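Local coordinates for protein transcription factor cep-1 (Caenorhabditis elegans, PDB 1T4W) that activates transcription by binding the p53 DNA consensus sequence, regulating germline apoptosis after DNA damage and ensuring proper meiotic chromosome segregation, at residues L56-R61 with F120-Y125. Numbering follows the deposited sequence.
Sequences LSLRIR and FTLIMY
L58 and L122 face each other as a hydrogen-bonded pair of two neighbouring antiparallel strands in the beta-sandwich of this p53-family DNA-binding domain. Their backbones are joined twice, L58 N giving to L122 O and L122 N giving to L58 O, the latter bond 2.7 Å long and nearly straight (168° at the hydrogen). Two residues on, past the non-hydrogen-bonded pair of R59 and T121, I60 and F120 form the next hydrogen-bonded pair, and at the other end M124 N reaches L56 O at 3.2 Å, so backbone bonding continues one residue past strand 119-123. The side chain of L122 can be followed into the core. Its CB lies 4.0 Å from L58 CB; CG, anti to the carbonyl carbon (chi1 -57°), touches both L58 O and I60 CD1; CD1 then meets L58 CD2 at 3.7 Å, while CD2 turns to I60 CD1 at 4.1 Å. The two leucines thus run next to each other into the interior, and the isoleucine slants across L122. A131 and F133 of strand 130-137, in the other sheet, close over this apolar face, and the F120 ring extends it by meeting F101 edge-to-face. M124 finishes the same layer: its chain bends at the last torsion (chi3 -62°), bringing CE against S57 C and to 4.0 Å from L58 CB. The reverse face, with S57, R59, T121 and I123, is partly exposed and more polar. R59 starts beside T121, but its guanidinium departs to a salt bridge with D160 on strand 152-160, and of the arginine side chain it is CG that meets the threonine: R59 CG touches T121 OG1 at 3.5 Å, and T121 CG2 rests against S57 CB.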
loop_
_atom_site.group_PDB
_atom_site.type_symbol
_atom_site.label_atom_id
_atom_site.label_comp_id
_atom_site.label_asym_id
_atom_site.label_seq_id
_atom_site.Cartn_x
_atom_site.Cartn_y
_atom_site.Cartn_z
ATOM N N LEU A 56 -1.105 -3.576 19.681
ATOM C CA LEU A 56 -1.736 -3.384 18.381
ATOM C C LEU A 56 -1.111 -4.187 17.262
ATOM O O LEU A 56 -0.014 -4.723 17.404
ATOM C CB LEU A 56 -1.700 -1.903 18.006
ATOM C CG LEU A 56 -2.358 -0.924 18.992
ATOM C CD1 LEU A 56 -2.456 0.461 18.398
ATOM C CD2 LEU A 56 -3.746 -1.418 19.325
ATOM N N SER A 57 -1.843 -4.290 16.158
ATOM C CA SER A 57 -1.351 -4.968 14.968
ATOM C C SER A 57 -1.674 -4.081 13.756
ATOM O O SER A 57 -2.596 -3.255 13.788
ATOM C CB SER A 57 -1.981 -6.360 14.813
ATOM O OG SER A 57 -3.385 -6.293 14.761
ATOM N N LEU A 58 -0.883 -4.215 12.702
ATOM C CA LEU A 58 -1.108 -3.422 11.505
ATOM C C LEU A 58 -1.336 -4.356 10.314
ATOM O O LEU A 58 -0.508 -5.217 10.025
ATOM C CB LEU A 58 0.092 -2.526 11.214
ATOM C CG LEU A 58 -0.130 -1.535 10.053
ATOM C CD1 LEU A 58 -0.953 -0.330 10.528
ATOM C CD2 LEU A 58 1.209 -1.065 9.541
ATOM N N ARG A 59 -2.464 -4.195 9.638
ATOM C CA ARG A 59 -2.759 -5.015 8.473
ATOM C C ARG A 59 -2.435 -4.207 7.220
ATOM O O ARG A 59 -2.723 -3.008 7.147
ATOM C CB ARG A 59 -4.234 -5.447 8.468
ATOM C CG ARG A 59 -4.542 -6.617 9.403
ATOM C CD ARG A 59 -6.049 -6.999 9.387
ATOM N NE ARG A 59 -6.917 -5.949 9.941
ATOM C CZ ARG A 59 -7.768 -5.212 9.228
ATOM N NH1 ARG A 59 -7.873 -5.387 7.916
ATOM N NH2 ARG A 59 -8.557 -4.327 9.829
ATOM N N ILE A 60 -1.833 -4.870 6.240
ATOM C CA ILE A 60 -1.443 -4.232 4.984
ATOM C C ILE A 60 -2.108 -4.984 3.823
ATOM O O ILE A 60 -1.942 -6.191 3.690
ATOM C CB ILE A 60 0.084 -4.291 4.786
ATOM C CG1 ILE A 60 0.789 -3.642 5.981
ATOM C CG2 ILE A 60 0.464 -3.580 3.476
ATOM C CD1 ILE A 60 2.235 -4.081 6.139
ATOM N N ARG A 61 -2.851 -4.257 2.999
ATOM C CA ARG A 61 -3.549 -4.833 1.858
ATOM C C ARG A 61 -3.238 -4.069 0.580
ATOM O O ARG A 61 -2.837 -2.901 0.608
ATOM C CB ARG A 61 -5.067 -4.786 2.073
ATOM C CG ARG A 61 -5.625 -5.702 3.186
ATOM C CD ARG A 61 -7.166 -5.828 2.996
ATOM N NE ARG A 61 -7.465 -6.574 1.778
ATOM C CZ ARG A 61 -8.641 -6.599 1.164
ATOM N NH1 ARG A 61 -8.784 -7.326 0.062
ATOM N NH2 ARG A 61 -9.667 -5.889 1.633
ATOM N N PHE A 120 -0.833 -8.754 5.046
ATOM C CA PHE A 120 0.345 -8.981 5.866
ATOM C C PHE A 120 -0.005 -8.278 7.169
ATOM O O PHE A 120 -0.436 -7.118 7.165
ATOM C CB PHE A 120 1.606 -8.362 5.258
ATOM C CG PHE A 120 2.230 -9.203 4.165
ATOM C CD1 PHE A 120 1.768 -9.129 2.851
ATOM C CD2 PHE A 120 3.239 -10.105 4.465
ATOM C CE1 PHE A 120 2.306 -9.957 1.849
ATOM C CE2 PHE A 120 3.784 -10.940 3.474
ATOM C CZ PHE A 120 3.309 -10.862 2.164
ATOM N N THR A 121 0.125 -8.996 8.276
ATOM C CA THR A 121 -0.157 -8.428 9.586
ATOM C C THR A 121 1.104 -8.252 10.394
ATOM O O THR A 121 1.813 -9.223 10.715
ATOM C CB THR A 121 -1.131 -9.304 10.395
ATOM O OG1 THR A 121 -2.374 -9.406 9.691
ATOM C CG2 THR A 121 -1.400 -8.681 11.774
ATOM N N LEU A 122 1.385 -7.008 10.743
ATOM C CA LEU A 122 2.558 -6.711 11.540
ATOM C C LEU A 122 2.174 -6.839 13.002
ATOM O O LEU A 122 1.177 -6.254 13.429
ATOM C CB LEU A 122 3.035 -5.277 11.299
ATOM C CG LEU A 122 3.371 -4.858 9.877
ATOM C CD1 LEU A 122 4.046 -3.478 9.916
ATOM C CD2 LEU A 122 4.276 -5.872 9.242
ATOM N N ILE A 123 2.954 -7.598 13.764
ATOM C CA ILE A 123 2.681 -7.749 15.191
ATOM C C ILE A 123 3.548 -6.743 15.899
ATOM O O ILE A 123 4.775 -6.780 15.796
ATOM C CB ILE A 123 3.021 -9.162 15.719
ATOM C CG1 ILE A 123 2.014 -10.183 15.184
ATOM C CG2 ILE A 123 2.970 -9.171 17.230
ATOM C CD1 ILE A 123 2.163 -10.508 13.703
ATOM N N MET A 124 2.912 -5.828 16.612
ATOM C CA MET A 124 3.665 -4.812 17.308
ATOM C C MET A 124 3.595 -4.904 18.815
ATOM O O MET A 124 3.267 -5.952 19.361
ATOM C CB MET A 124 3.216 -3.464 16.806
ATOM C CG MET A 124 3.418 -3.451 15.286
ATOM S SD MET A 124 3.114 -1.893 14.542
ATOM C CE MET A 124 1.378 -1.704 14.963
ATOM N N TYR A 125 3.903 -3.812 19.493
ATOM C CA TYR A 125 3.902 -3.835 20.944
ATOM C C TYR A 125 3.300 -2.547 21.455
ATOM O O TYR A 125 3.289 -1.534 20.744
ATOM C CB TYR A 125 5.342 -3.978 21.433
ATOM C CG TYR A 125 6.246 -2.972 20.767
ATOM C CD1 TYR A 125 6.343 -1.663 21.247
ATOM C CD2 TYR A 125 6.955 -3.304 19.614
ATOM C CE1 TYR A 125 7.126 -0.709 20.591
ATOM C CE2 TYR A 125 7.739 -2.358 18.948
ATOM C CZ TYR A 125 7.819 -1.067 19.441
ATOM O OH TYR A 125 8.586 -0.139 18.780
#